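Local coordinates for protein HIAXHD3 (Humicola insolens, PDB 3ZXK) that hydrolyses arabinofuranose side chains, probably from arabinoxylan, as a family 43 glycoside hydrolase whose active site was engineered to add endo-xylanase activity, at residues T107-S112 / Q132-I137; A37-A42 / P61-G66; T87-R92 / A144-D149; W53-H58 / S330-W335. All coordinates share one frame; numbering follows the deposited sequence.

Contact 1: T107-S112 / Q132-I137; sequences TYLWTS and QHTATI
A classic beta bulge interrupts the antiparallel pairing of 107-112 with 132-137: T134 and A135 both face L109. L109 O takes the T134 N-H at 2.8 Å, almost straight at 173°, and a weak second bond from A135 N at 3.4 Å. Past the bulge the register moves by one residue, which sets W110 against H133. The W110 indole lies against the backbone there, with H133 N 3.4 Å above the ring plane, offset toward the rim. H133 CB makes a CH-pi contact, 4.0 Å from the centroid of the six-membered ring and 16° off its normal. Strands 106-113 and 132-137 form one side of a four-stranded blade in the family's five-bladed beta-propeller, 132-137 being outermost. An alanine in place of W110 would probably uncover the Q132-H133 peptide and leave N64 OD1, which W110 NE1 binds, without that donor. CG of H133 is anti to its backbone N (chi1 179°), and the ring extends toward T136, where NE2 lies 3.8 Å from Y108 CD2 and shares a hydrogen bond with T136 OG1. On the sheet face that carries L109, the hydroxyls T111 OG1 and T134 OG1 meet at 2.7 Å, the former also bound by R96.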
loop_
_atom_site.group_PDB
_atom_site.type_symbol
_atom_site.label_atom_id
_atom_site.label_comp_id
_atom_site.label_asym_id
_atom_site.label_seq_id
_atom_site.Cartn_x
_atom_site.Cartn_y
_atom_site.Cartn_z
ATOM N N THR A 107 6.351 -4.807 18.614
ATOM C CA THR A 107 6.176 -3.521 17.979
ATOM C C THR A 107 7.538 -2.956 17.589
ATOM O O THR A 107 8.455 -2.906 18.413
ATOM C CB THR A 107 5.426 -2.566 18.923
ATOM O OG1 THR A 107 4.156 -3.139 19.227
ATOM C CG2 THR A 107 5.195 -1.206 18.242
ATOM N N TYR A 108 7.657 -2.536 16.331
ATOM C CA TYR A 108 8.934 -2.093 15.759
ATOM C C TYR A 108 8.864 -0.601 15.514
ATOM O O TYR A 108 7.824 -0.115 15.032
ATOM C CB TYR A 108 9.187 -2.808 14.424
ATOM C CG TYR A 108 9.387 -4.285 14.608
ATOM C CD1 TYR A 108 8.295 -5.170 14.683
ATOM C CD2 TYR A 108 10.672 -4.810 14.720
ATOM C CE1 TYR A 108 8.483 -6.531 14.884
ATOM C CE2 TYR A 108 10.876 -6.181 14.894
ATOM C CZ TYR A 108 9.781 -7.028 14.981
ATOM O OH TYR A 108 9.990 -8.377 15.174
ATOM N N LEU A 109 9.926 0.121 15.893
ATOM C CA LEU A 109 10.044 1.540 15.624
ATOM C C LEU A 109 11.113 1.775 14.579
ATOM O O LEU A 109 12.250 1.342 14.748
ATOM C CB LEU A 109 10.441 2.303 16.893
ATOM C CG LEU A 109 10.856 3.745 16.674
ATOM C CD1 LEU A 109 9.721 4.564 16.054
ATOM C CD2 LEU A 109 11.309 4.327 18.011
ATOM N N TRP A 110 10.725 2.448 13.498
ATOM C CA TRP A 110 11.659 2.907 12.482
ATOM C C TRP A 110 11.600 4.408 12.430
ATOM O O TRP A 110 10.497 4.988 12.517
ATOM C CB TRP A 110 11.272 2.347 11.122
ATOM C CG TRP A 110 11.680 0.918 10.887
ATOM C CD1 TRP A 110 11.092 -0.252 11.401
ATOM C CD2 TRP A 110 12.796 0.475 10.053
ATOM N NE1 TRP A 110 11.749 -1.360 10.935
ATOM C CE2 TRP A 110 12.803 -0.980 10.109
ATOM C CE3 TRP A 110 13.764 1.130 9.292
ATOM C CZ2 TRP A 110 13.750 -1.738 9.414
ATOM C CZ3 TRP A 110 14.715 0.368 8.602
ATOM C CH2 TRP A 110 14.699 -1.037 8.650
ATOM N N THR A 111 12.763 5.069 12.370
ATOM C CA THR A 111 12.761 6.538 12.341
ATOM C C THR A 111 13.614 7.075 11.207
ATOM O O THR A 111 14.512 6.404 10.727
ATOM C CB THR A 111 13.257 7.180 13.658
ATOM O OG1 THR A 111 14.612 6.803 13.871
ATOM C CG2 THR A 111 12.402 6.733 14.869
ATOM N N SER A 112 13.331 8.306 10.802
ATOM C CA SER A 112 14.152 9.019 9.830
ATOM C C SER A 112 14.256 10.482 10.219
ATOM O O SER A 112 13.279 11.064 10.673
ATOM C CB SER A 112 13.514 8.941 8.428
ATOM O OG SER A 112 14.231 9.774 7.496
ATOM N N GLN A 132 15.906 4.007 9.725
ATOM C CA GLN A 132 16.661 2.970 10.436
ATOM C C GLN A 132 15.791 2.384 11.519
ATOM O O GLN A 132 14.965 3.096 12.110
ATOM C CB GLN A 132 17.906 3.566 11.113
ATOM C CG GLN A 132 18.870 4.319 10.199
ATOM C CD GLN A 132 19.672 3.415 9.299
ATOM O OE1 GLN A 132 19.914 2.237 9.614
ATOM N NE2 GLN A 132 20.116 3.964 8.165
ATOM N N HIS A 133 16.011 1.107 11.824
ATOM C CA HIS A 133 15.339 0.449 12.937
ATOM C C HIS A 133 15.893 0.982 14.252
ATOM O O HIS A 133 17.097 0.901 14.506
ATOM C CB HIS A 133 15.560 -1.041 12.810
ATOM C CG HIS A 133 14.947 -1.836 13.914
ATOM N ND1 HIS A 133 15.571 -2.886 14.481
ATOM C CD2 HIS A 133 13.749 -1.676 14.584
ATOM C CE1 HIS A 133 14.795 -3.397 15.451
ATOM N NE2 HIS A 133 13.681 -2.653 15.521
ATOM N N THR A 134 15.017 1.525 15.083
ATOM C CA THR A 134 15.433 2.303 16.240
ATOM C C THR A 134 15.105 1.578 17.558
ATOM O O THR A 134 15.841 1.686 18.546
ATOM C CB THR A 134 14.805 3.730 16.161
ATOM O OG1 THR A 134 15.262 4.395 14.970
ATOM C CG2 THR A 134 15.115 4.577 17.397
ATOM N N ALA A 135 14.010 0.837 17.582
ATOM C CA ALA A 135 13.668 0.086 18.794
ATOM C C ALA A 135 12.691 -1.020 18.491
ATOM O O ALA A 135 12.072 -1.048 17.406
ATOM C CB ALA A 135 13.123 1.019 19.885
ATOM N N THR A 136 12.590 -1.957 19.433
ATOM C CA THR A 136 11.558 -2.968 19.399
ATOM C C THR A 136 10.969 -2.945 20.817
ATOM O O THR A 136 11.709 -2.930 21.808
ATOM C CB THR A 136 12.116 -4.381 19.047
ATOM O OG1 THR A 136 12.780 -4.348 17.776
ATOM C CG2 THR A 136 10.995 -5.431 19.007
ATOM N N ILE A 137 9.644 -2.908 20.903
ATOM C CA ILE A 137 8.917 -2.943 22.166
ATOM C C ILE A 137 8.215 -4.310 22.269
ATOM O O ILE A 137 7.554 -4.734 21.324
ATOM C CB ILE A 137 7.904 -1.769 22.212
ATOM C CG1 ILE A 137 8.634 -0.426 22.422
ATOM C CG2 ILE A 137 6.876 -1.977 23.312
ATOM C CD1 ILE A 137 7.784 0.807 22.140
#

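Contact 2: A37-A42 / P61-G66; sequences AYSPGA and PRLNFG
S39 OG accepts a proton from a water at 2.8 Å and also hydrogen-bonds N338 OD1 in the C-terminal domain; the same water donates to P61 O at 2.7 Å and so bridges a side chain of 37-42 to the backbone of 61-66. The direct separation of S39 OG and P61 O, 4.3 Å, is too long for a hydrogen bond, and no direct one joins the two segments. With OG anti to the backbone N (chi1 177°), the S39 hydroxyl is turned to the 61-66 side, where the water lies. The rest is van der Waals contact, largely L63 methyls against backbone carbonyls and an N-H. L63 reaches across with its branched end: CG lies 3.9 Å from S39 CB, CD1 comes within 3.6 Å of Y38 O, and CD2 stands 3.9 Å from G41 N. A beta carbon modelled on G41 would fall a tight 3.1 Å from L63 CD2, so the methyl occupies the side of the chain that glycine leaves bare. An alanine in place of L63 would probably leave a gap beside S39 CB and G41, and take the apolar cover from the carbonyls of A37 and Y38. P40, entered through a cis peptide bond, sets its CB 3.5 Å from P61 O. The contact joins the loop after strand 54-58 to strand 38-39, an edge of the C-terminal domain's sheet, and to the turn leading into strand 41-47 of a propeller blade. Direct contact is thus by van der Waals packing, with water and N338 bonding S39 OG, P61 O and L63 O.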
loop_
_atom_site.group_PDB
_atom_site.type_symbol
_atom_site.label_atom_id
_atom_site.label_comp_id
_atom_site.label_asym_id
_atom_site.label_seq_id
_atom_site.Cartn_x
_atom_site.Cartn_y
_atom_site.Cartn_z
ATOM N N ALA A 37 3.327 -8.177 3.490
ATOM C CA ALA A 37 4.659 -8.733 3.237
ATOM C C ALA A 37 5.357 -8.106 2.025
ATOM O O ALA A 37 6.397 -8.590 1.586
ATOM C CB ALA A 37 4.598 -10.261 3.108
ATOM N N TYR A 38 4.825 -7.005 1.510
ATOM C CA TYR A 38 5.496 -6.294 0.405
ATOM C C TYR A 38 6.674 -5.459 0.932
ATOM O O TYR A 38 6.641 -4.955 2.038
ATOM C CB TYR A 38 4.470 -5.473 -0.386
ATOM C CG TYR A 38 3.487 -6.406 -1.122
ATOM C CD1 TYR A 38 3.784 -6.902 -2.369
ATOM C CD2 TYR A 38 2.263 -6.800 -0.539
ATOM C CE1 TYR A 38 2.905 -7.762 -3.044
ATOM C CE2 TYR A 38 1.378 -7.652 -1.184
ATOM C CZ TYR A 38 1.697 -8.129 -2.455
ATOM O OH TYR A 38 0.830 -8.992 -3.134
ATOM N N SER A 39 7.749 -5.417 0.181
ATOM C CA SER A 39 9.022 -4.877 0.680
ATOM C C SER A 39 9.665 -3.989 -0.390
ATOM O O SER A 39 9.946 -4.471 -1.492
ATOM C CB SER A 39 9.964 -6.052 0.969
ATOM O OG SER A 39 11.242 -5.574 1.399
ATOM N N PRO A 40 9.975 -2.718 -0.095
ATOM C CA PRO A 40 9.906 -2.021 1.171
ATOM C C PRO A 40 8.469 -1.866 1.639
ATOM O O PRO A 40 7.529 -1.910 0.839
ATOM C CB PRO A 40 10.532 -0.636 0.858
ATOM C CG PRO A 40 10.359 -0.472 -0.600
ATOM C CD PRO A 40 10.525 -1.855 -1.164
ATOM N N GLY A 41 8.330 -1.638 2.933
ATOM C CA GLY A 41 7.017 -1.506 3.539
ATOM C C GLY A 41 6.721 -0.099 4.017
ATOM O O GLY A 41 7.626 0.732 4.136
ATOM N N ALA A 42 5.434 0.131 4.313
ATOM C CA ALA A 42 4.947 1.369 4.939
ATOM C C ALA A 42 5.240 2.612 4.113
ATOM O O ALA A 42 5.997 3.493 4.547
ATOM C CB ALA A 42 5.447 1.532 6.380
ATOM N N PRO A 61 12.548 0.148 4.860
ATOM C CA PRO A 61 13.199 -0.156 3.580
ATOM C C PRO A 61 13.433 -1.637 3.323
ATOM O O PRO A 61 13.498 -2.026 2.152
ATOM C CB PRO A 61 14.517 0.629 3.644
ATOM C CG PRO A 61 14.659 1.135 5.050
ATOM C CD PRO A 61 13.250 1.225 5.592
ATOM N N ARG A 62 13.595 -2.440 4.369
ATOM C CA ARG A 62 13.636 -3.900 4.211
ATOM C C ARG A 62 12.981 -4.435 5.464
ATOM O O ARG A 62 13.274 -3.946 6.554
ATOM C CB ARG A 62 15.068 -4.411 4.095
ATOM C CG ARG A 62 15.177 -5.919 3.960
ATOM C CD ARG A 62 16.619 -6.323 3.694
ATOM N NE ARG A 62 16.747 -7.777 3.571
ATOM C CZ ARG A 62 16.648 -8.443 2.426
ATOM N NH1 ARG A 62 16.459 -7.782 1.278
ATOM N NH2 ARG A 62 16.743 -9.772 2.430
ATOM N N LEU A 63 12.103 -5.421 5.325
ATOM C CA LEU A 63 11.315 -5.910 6.452
ATOM C C LEU A 63 12.256 -6.653 7.379
ATOM O O LEU A 63 12.957 -7.541 6.950
ATOM C CB LEU A 63 10.176 -6.822 5.950
ATOM C CG LEU A 63 9.324 -6.202 4.812
ATOM C CD1 LEU A 63 8.133 -7.098 4.481
ATOM C CD2 LEU A 63 8.814 -4.811 5.177
ATOM N N ASN A 64 12.261 -6.288 8.659
ATOM C CA ASN A 64 13.152 -6.882 9.656
ATOM C C ASN A 64 12.414 -7.659 10.741
ATOM O O ASN A 64 12.853 -7.718 11.893
ATOM C CB ASN A 64 14.015 -5.780 10.288
ATOM C CG ASN A 64 13.200 -4.779 11.120
ATOM O OD1 ASN A 64 12.116 -4.330 10.715
ATOM N ND2 ASN A 64 13.746 -4.401 12.276
ATOM N N PHE A 65 11.327 -8.291 10.357
ATOM C CA PHE A 65 10.409 -8.868 11.323
ATOM C C PHE A 65 10.591 -10.364 11.514
ATOM O O PHE A 65 9.844 -10.991 12.269
ATOM C CB PHE A 65 8.971 -8.590 10.915
ATOM C CG PHE A 65 8.721 -7.176 10.473
ATOM C CD1 PHE A 65 9.081 -6.116 11.301
ATOM C CD2 PHE A 65 8.112 -6.898 9.247
ATOM C CE1 PHE A 65 8.833 -4.796 10.928
ATOM C CE2 PHE A 65 7.865 -5.574 8.871
ATOM C CZ PHE A 65 8.249 -4.523 9.694
ATOM N N GLY A 66 11.577 -10.951 10.844
ATOM C CA GLY A 66 11.807 -12.385 10.958
ATOM C C GLY A 66 12.218 -13.018 9.650
ATOM O O GLY A 66 12.047 -12.442 8.570
HETATM O O HOH W 1 13.385 -4.065 0.321
#

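Contact 3: T87-R92 / A144-D149; sequences TLRYRR and AGLLID
R89 turns a guanidinium face to L146 O, the C=O pointing nearly straight into it and the oxygen standing 3.1 Å above the plane, over the middle of the group. The nearest nitrogen, NH1, is 3.2 Å from L146 O, but the angle is too poor for a hydrogen bond, so the approach is face-on. The two side chains run alongside in opposed senses, R89 CB packing 3.7 Å from L146 CD2; beyond it the arginine chain bends at chi2 (-75°). In the guanidinium plane, NH1 donates to a water, which also accepts from I148 N at 2.9 Å; NH2 has E21 and M196 O as its partners. T87 supplies the one direct hydrogen bond between the segments: L146 N donates to T87 OG1 at 2.9 Å with an angle of 172°. The same hydroxyl is bound by E21. Farther on, I148 CD1 packs 3.7 Å from R91 CB, the two side chains roughly perpendicular. Strands 87-91 and 145-148 run nearly parallel, 16° apart, yet their axes approach only to 6.0 Å and no backbone-to-backbone hydrogen bond links them. They are edge strands of successive four-stranded sheets, consistent with the innermost strands of neighbouring propeller blades. Side chains and a water thus bind the blades, and the R89 charge is probably balanced by E21, while the L146 carbonyl dipole is likely to favour the cation above it.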
loop_
_atom_site.group_PDB
_atom_site.type_symbol
_atom_site.label_atom_id
_atom_site.label_comp_id
_atom_site.label_asym_id
_atom_site.label_seq_id
_atom_site.Cartn_x
_atom_site.Cartn_y
_atom_site.Cartn_z
ATOM N N THR A 87 1.418 3.282 12.387
ATOM C CA THR A 87 1.261 4.700 12.694
ATOM C C THR A 87 2.563 5.458 12.440
ATOM O O THR A 87 3.639 4.897 12.575
ATOM C CB THR A 87 0.749 4.895 14.150
ATOM O OG1 THR A 87 0.450 6.270 14.355
ATOM C CG2 THR A 87 1.775 4.448 15.180
ATOM N N LEU A 88 2.419 6.737 12.093
ATOM C CA LEU A 88 3.542 7.619 11.762
ATOM C C LEU A 88 3.214 9.023 12.234
ATOM O O LEU A 88 2.088 9.494 12.028
ATOM C CB LEU A 88 3.733 7.700 10.255
ATOM C CG LEU A 88 4.849 8.597 9.716
ATOM C CD1 LEU A 88 6.182 7.943 10.055
ATOM C CD2 LEU A 88 4.752 8.737 8.205
ATOM N N ARG A 89 4.195 9.700 12.834
ATOM C CA ARG A 89 4.076 11.140 13.164
ATOM C C ARG A 89 5.430 11.797 13.050
ATOM O O ARG A 89 6.454 11.139 13.123
ATOM C CB ARG A 89 3.498 11.412 14.577
ATOM C CG ARG A 89 2.050 10.948 14.821
ATOM C CD ARG A 89 1.038 11.869 14.141
ATOM N NE ARG A 89 -0.313 11.320 14.079
ATOM C CZ ARG A 89 -1.303 11.584 14.942
ATOM N NH1 ARG A 89 -1.146 12.400 16.000
ATOM N NH2 ARG A 89 -2.477 11.008 14.749
ATOM N N TYR A 90 5.427 13.110 12.869
ATOM C CA TYR A 90 6.669 13.870 12.831
ATOM C C TYR A 90 6.880 14.605 14.162
ATOM O O TYR A 90 5.989 15.336 14.631
ATOM C CB TYR A 90 6.565 14.900 11.717
ATOM C CG TYR A 90 7.724 15.848 11.643
ATOM C CD1 TYR A 90 9.006 15.408 11.278
ATOM C CD2 TYR A 90 7.534 17.198 11.905
ATOM C CE1 TYR A 90 10.075 16.305 11.189
ATOM C CE2 TYR A 90 8.578 18.096 11.846
ATOM C CZ TYR A 90 9.847 17.652 11.471
ATOM O OH TYR A 90 10.876 18.582 11.396
ATOM N N ARG A 91 8.053 14.407 14.750
ATOM C CA ARG A 91 8.379 15.014 16.032
ATOM C C ARG A 91 9.177 16.268 15.758
ATOM O O ARG A 91 10.315 16.196 15.296
ATOM C CB ARG A 91 9.192 14.040 16.879
ATOM C CG ARG A 91 9.170 14.386 18.356
ATOM C CD ARG A 91 9.936 13.361 19.161
ATOM N NE ARG A 91 9.627 13.523 20.588
ATOM C CZ ARG A 91 10.106 12.740 21.549
ATOM N NH1 ARG A 91 10.963 11.747 21.260
ATOM N NH2 ARG A 91 9.745 12.943 22.806
ATOM N N ARG A 92 8.582 17.425 16.061
ATOM C CA ARG A 92 9.263 18.708 15.827
ATOM C C ARG A 92 10.527 18.889 16.664
ATOM O O ARG A 92 11.528 19.420 16.168
ATOM C CB ARG A 92 8.312 19.881 16.074
ATOM C CG ARG A 92 7.405 20.174 14.891
ATOM C CD ARG A 92 6.411 19.078 14.600
ATOM N NE ARG A 92 5.390 19.598 13.684
ATOM C CZ ARG A 92 4.363 18.893 13.242
ATOM N NH1 ARG A 92 4.237 17.614 13.593
ATOM N NH2 ARG A 92 3.479 19.465 12.436
ATOM N N ALA A 144 -2.075 0.415 15.993
ATOM C CA ALA A 144 -1.467 1.464 16.797
ATOM C C ALA A 144 -1.838 2.838 16.242
ATOM O O ALA A 144 -1.918 3.021 15.011
ATOM C CB ALA A 144 0.052 1.294 16.771
ATOM N N GLY A 145 -2.026 3.782 17.163
ATOM C CA GLY A 145 -2.181 5.203 16.834
ATOM C C GLY A 145 -1.334 6.062 17.755
ATOM O O GLY A 145 -1.667 6.239 18.953
ATOM N N LEU A 146 -0.265 6.629 17.184
ATOM C CA LEU A 146 0.667 7.487 17.908
ATOM C C LEU A 146 0.173 8.919 18.034
ATOM O O LEU A 146 -0.325 9.486 17.063
ATOM C CB LEU A 146 2.024 7.515 17.148
ATOM C CG LEU A 146 3.136 8.461 17.628
ATOM C CD1 LEU A 146 3.567 8.065 19.027
ATOM C CD2 LEU A 146 4.332 8.445 16.681
ATOM N N LEU A 147 0.374 9.506 19.226
ATOM C CA LEU A 147 0.209 10.922 19.468
ATOM C C LEU A 147 1.491 11.457 20.095
ATOM O O LEU A 147 1.945 10.903 21.072
ATOM C CB LEU A 147 -0.979 11.176 20.452
ATOM C CG LEU A 147 -1.005 12.598 21.044
ATOM C CD1 LEU A 147 -1.250 13.604 19.942
ATOM C CD2 LEU A 147 -2.059 12.764 22.121
ATOM N N ILE A 148 2.077 12.492 19.519
ATOM C CA ILE A 148 3.102 13.251 20.223
ATOM C C ILE A 148 2.418 14.479 20.823
ATOM O O ILE A 148 2.027 15.388 20.082
ATOM C CB ILE A 148 4.249 13.632 19.258
ATOM C CG1 ILE A 148 4.756 12.349 18.548
ATOM C CG2 ILE A 148 5.327 14.450 19.979
ATOM C CD1 ILE A 148 5.887 12.548 17.563
ATOM N N ASP A 149 2.280 14.488 22.156
ATOM C CA ASP A 149 1.523 15.499 22.858
ATOM C C ASP A 149 2.224 16.873 22.851
ATOM O O ASP A 149 3.390 16.996 22.494
ATOM C CB ASP A 149 1.215 15.000 24.277
ATOM C CG ASP A 149 0.009 15.654 24.879
ATOM O OD1 ASP A 149 -0.623 16.525 24.216
ATOM O OD2 ASP A 149 -0.318 15.292 26.028
HETATM O O HOH W 2 1.245 13.766 17.043
#

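Contact 4: W53-H58 / S330-W335; sequences WTPVTH and SEHWEW
H58 is held at both ring nitrogens by carboxylates of the other segment. Its NE2 donates to E334 OE2 at 2.7 Å, at 166° and within the imidazole plane, arriving on the anti side of the carboxylate. ND1 gives a more bent bond (140°) to E331 OE1 at 2.8 Å, met on the syn side and tilted from the ring plane. The two carboxylates are turned differently, that of E334 nearly perpendicular to the ring and that of E331 about halfway. E331 CG lies 3.6 Å from V56 C, and the bend at chi2 (-61°) brings CD beside T57. Next to this polar pair, P55 CG sits over the face of the H332 ring, 3.9 Å from its centroid, in a CH-pi contact, and P55 CB touches E331 CB at 3.7 Å. A type I turn from S330 to W333 presents E331 and H332, and an ST turn, with H332 N donating to S330 OG at 3.2 Å, secures its start. Around that shell, R375 and R509 form salt bridges to E334, L316 O binds H332 NE2, and V56 and T57 make a classic bulge against V44. The contact joins an outer propeller strand to the turn leading into strand 334-336 of the concanavalin A-like domain's sheet. With both nitrogens donating, H58, itself buried, is probably protonated, which would make both bonds charge-assisted across the domain interface.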
loop_
_atom_site.group_PDB
_atom_site.type_symbol
_atom_site.label_atom_id
_atom_site.label_comp_id
_atom_site.label_asym_id
_atom_site.label_seq_id
_atom_site.Cartn_x
_atom_site.Cartn_y
_atom_site.Cartn_z
ATOM N N TRP A 53 -1.755 13.166 -4.531
ATOM C CA TRP A 53 -0.763 12.493 -3.692
ATOM C C TRP A 53 0.334 11.926 -4.550
ATOM O O TRP A 53 0.057 11.413 -5.652
ATOM C CB TRP A 53 -1.419 11.369 -2.928
ATOM C CG TRP A 53 -2.427 11.844 -1.942
ATOM C CD1 TRP A 53 -3.791 12.002 -2.126
ATOM C CD2 TRP A 53 -2.162 12.259 -0.572
ATOM N NE1 TRP A 53 -4.391 12.438 -0.974
ATOM C CE2 TRP A 53 -3.457 12.629 0.005
ATOM C CE3 TRP A 53 -1.019 12.336 0.218
ATOM C CZ2 TRP A 53 -3.574 13.069 1.321
ATOM C CZ3 TRP A 53 -1.147 12.803 1.530
ATOM C CH2 TRP A 53 -2.397 13.146 2.070
ATOM N N THR A 54 1.565 11.965 -4.034
ATOM C CA THR A 54 2.762 11.437 -4.695
ATOM C C THR A 54 3.529 10.629 -3.648
ATOM O O THR A 54 3.711 11.125 -2.525
ATOM C CB THR A 54 3.680 12.582 -5.154
ATOM O OG1 THR A 54 2.986 13.410 -6.098
ATOM C CG2 THR A 54 4.952 12.036 -5.795
ATOM N N PRO A 55 3.963 9.397 -3.989
ATOM C CA PRO A 55 4.744 8.614 -3.006
ATOM C C PRO A 55 6.158 9.187 -2.872
ATOM O O PRO A 55 6.773 9.555 -3.892
ATOM C CB PRO A 55 4.738 7.192 -3.593
ATOM C CG PRO A 55 4.530 7.384 -5.046
ATOM C CD PRO A 55 3.812 8.684 -5.279
ATOM N N VAL A 56 6.646 9.344 -1.639
ATOM C CA VAL A 56 7.958 9.978 -1.453
ATOM C C VAL A 56 9.008 9.130 -0.756
ATOM O O VAL A 56 10.200 9.358 -0.963
ATOM C CB VAL A 56 7.868 11.377 -0.813
ATOM C CG1 VAL A 56 7.137 12.306 -1.778
ATOM C CG2 VAL A 56 7.200 11.315 0.566
ATOM N N THR A 57 8.578 8.152 0.030
ATOM C CA THR A 57 9.502 7.283 0.776
ATOM C C THR A 57 8.766 6.057 1.308
ATOM O O THR A 57 7.544 5.959 1.166
ATOM C CB THR A 57 10.239 8.074 1.929
ATOM O OG1 THR A 57 11.338 7.297 2.447
ATOM C CG2 THR A 57 9.298 8.456 3.073
ATOM N N HIS A 58 9.499 5.127 1.904
ATOM C CA HIS A 58 8.886 4.026 2.648
ATOM C C HIS A 58 9.562 3.971 3.992
ATOM O O HIS A 58 10.785 4.078 4.081
ATOM C CB HIS A 58 9.139 2.679 1.991
ATOM C CG HIS A 58 8.267 2.375 0.793
ATOM N ND1 HIS A 58 8.446 2.963 -0.417
ATOM C CD2 HIS A 58 7.198 1.497 0.654
ATOM C CE1 HIS A 58 7.565 2.441 -1.304
ATOM N NE2 HIS A 58 6.791 1.560 -0.653
ATOM N N SER A 330 11.998 3.823 -8.171
ATOM C CA SER A 330 10.964 4.786 -7.845
ATOM C C SER A 330 10.141 4.270 -6.656
ATOM O O SER A 330 10.170 3.070 -6.305
ATOM C CB SER A 330 10.049 5.004 -9.052
ATOM O OG SER A 330 9.007 4.057 -9.024
ATOM N N GLU A 331 9.360 5.169 -6.065
ATOM C CA GLU A 331 8.626 4.850 -4.853
ATOM C C GLU A 331 7.406 3.991 -5.155
ATOM O O GLU A 331 6.731 3.536 -4.244
ATOM C CB GLU A 331 8.229 6.159 -4.155
ATOM C CG GLU A 331 9.407 6.869 -3.498
ATOM C CD GLU A 331 10.039 5.983 -2.431
ATOM O OE1 GLU A 331 9.277 5.412 -1.604
ATOM O OE2 GLU A 331 11.289 5.838 -2.412
ATOM N N HIS A 332 7.148 3.722 -6.434
ATOM C CA HIS A 332 5.987 2.887 -6.800
ATOM C C HIS A 332 6.222 1.389 -6.682
ATOM O O HIS A 332 5.263 0.608 -6.610
ATOM C CB HIS A 332 5.531 3.196 -8.226
ATOM C CG HIS A 332 5.111 4.614 -8.423
ATOM N ND1 HIS A 332 3.903 5.076 -8.043
ATOM C CD2 HIS A 332 5.803 5.698 -8.943
ATOM C CE1 HIS A 332 3.831 6.384 -8.292
ATOM N NE2 HIS A 332 4.998 6.769 -8.840
ATOM N N TRP A 333 7.478 0.952 -6.648
ATOM C CA TRP A 333 7.774 -0.485 -6.688
ATOM C C TRP A 333 7.972 -1.078 -5.337
ATOM O O TRP A 333 8.599 -0.461 -4.447
ATOM C CB TRP A 333 9.036 -0.728 -7.478
ATOM C CG TRP A 333 8.943 -0.334 -8.918
ATOM C CD1 TRP A 333 9.531 0.768 -9.542
ATOM C CD2 TRP A 333 8.278 -1.077 -9.980
ATOM N NE1 TRP A 333 9.254 0.760 -10.899
ATOM C CE2 TRP A 333 8.489 -0.324 -11.213
ATOM C CE3 TRP A 333 7.528 -2.240 -10.025
ATOM C CZ2 TRP A 333 7.986 -0.761 -12.442
ATOM C CZ3 TRP A 333 7.027 -2.673 -11.260
ATOM C CH2 TRP A 333 7.253 -1.941 -12.442
ATOM N N GLU A 334 7.438 -2.292 -5.182
ATOM C CA GLU A 334 7.657 -3.094 -3.977
ATOM C C GLU A 334 7.770 -4.549 -4.349
ATOM O O GLU A 334 6.989 -5.063 -5.171
ATOM C CB GLU A 334 6.489 -2.943 -2.978
ATOM C CG GLU A 334 6.315 -1.548 -2.356
ATOM C CD GLU A 334 4.942 -1.253 -1.778
ATOM O OE1 GLU A 334 4.064 -2.150 -1.681
ATOM O OE2 GLU A 334 4.722 -0.082 -1.389
ATOM N N TRP A 335 8.732 -5.231 -3.752
ATOM C CA TRP A 335 8.897 -6.654 -3.990
ATOM C C TRP A 335 7.878 -7.458 -3.220
ATOM O O TRP A 335 7.411 -7.005 -2.182
ATOM C CB TRP A 335 10.261 -7.082 -3.504
ATOM C CG TRP A 335 11.433 -6.407 -4.143
ATOM C CD1 TRP A 335 12.190 -5.362 -3.634
ATOM C CD2 TRP A 335 12.076 -6.798 -5.394
ATOM N NE1 TRP A 335 13.217 -5.048 -4.501
ATOM C CE2 TRP A 335 13.196 -5.873 -5.578
ATOM C CE3 TRP A 335 11.806 -7.755 -6.385
ATOM C CZ2 TRP A 335 14.039 -5.955 -6.673
ATOM C CZ3 TRP A 335 12.657 -7.824 -7.493
ATOM C CH2 TRP A 335 13.754 -6.938 -7.629
#

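How the contacts relate
Contacts 1 and 3 lie within the catalytic propeller, each about 20 Å from the centre of the chain; contacts 2 and 4 lie nearer the middle, where the propeller meets the C-terminal domain. Contact 1 is partly exposed and the other three are buried. Contact 1 works inside one blade through regular backbone bonds, whereas contact 3 joins that blade's opposite edge strand to the next blade by side chains. Contacts 2 and 4 share two sheets and touch directly, S39 O bonding W335 N, yet one rests on leucine packing and water and the other mainly on histidine-carboxylate bonds. Contacts 1 and 2 also meet, the Y108 and F65 rings packing edge-to-face.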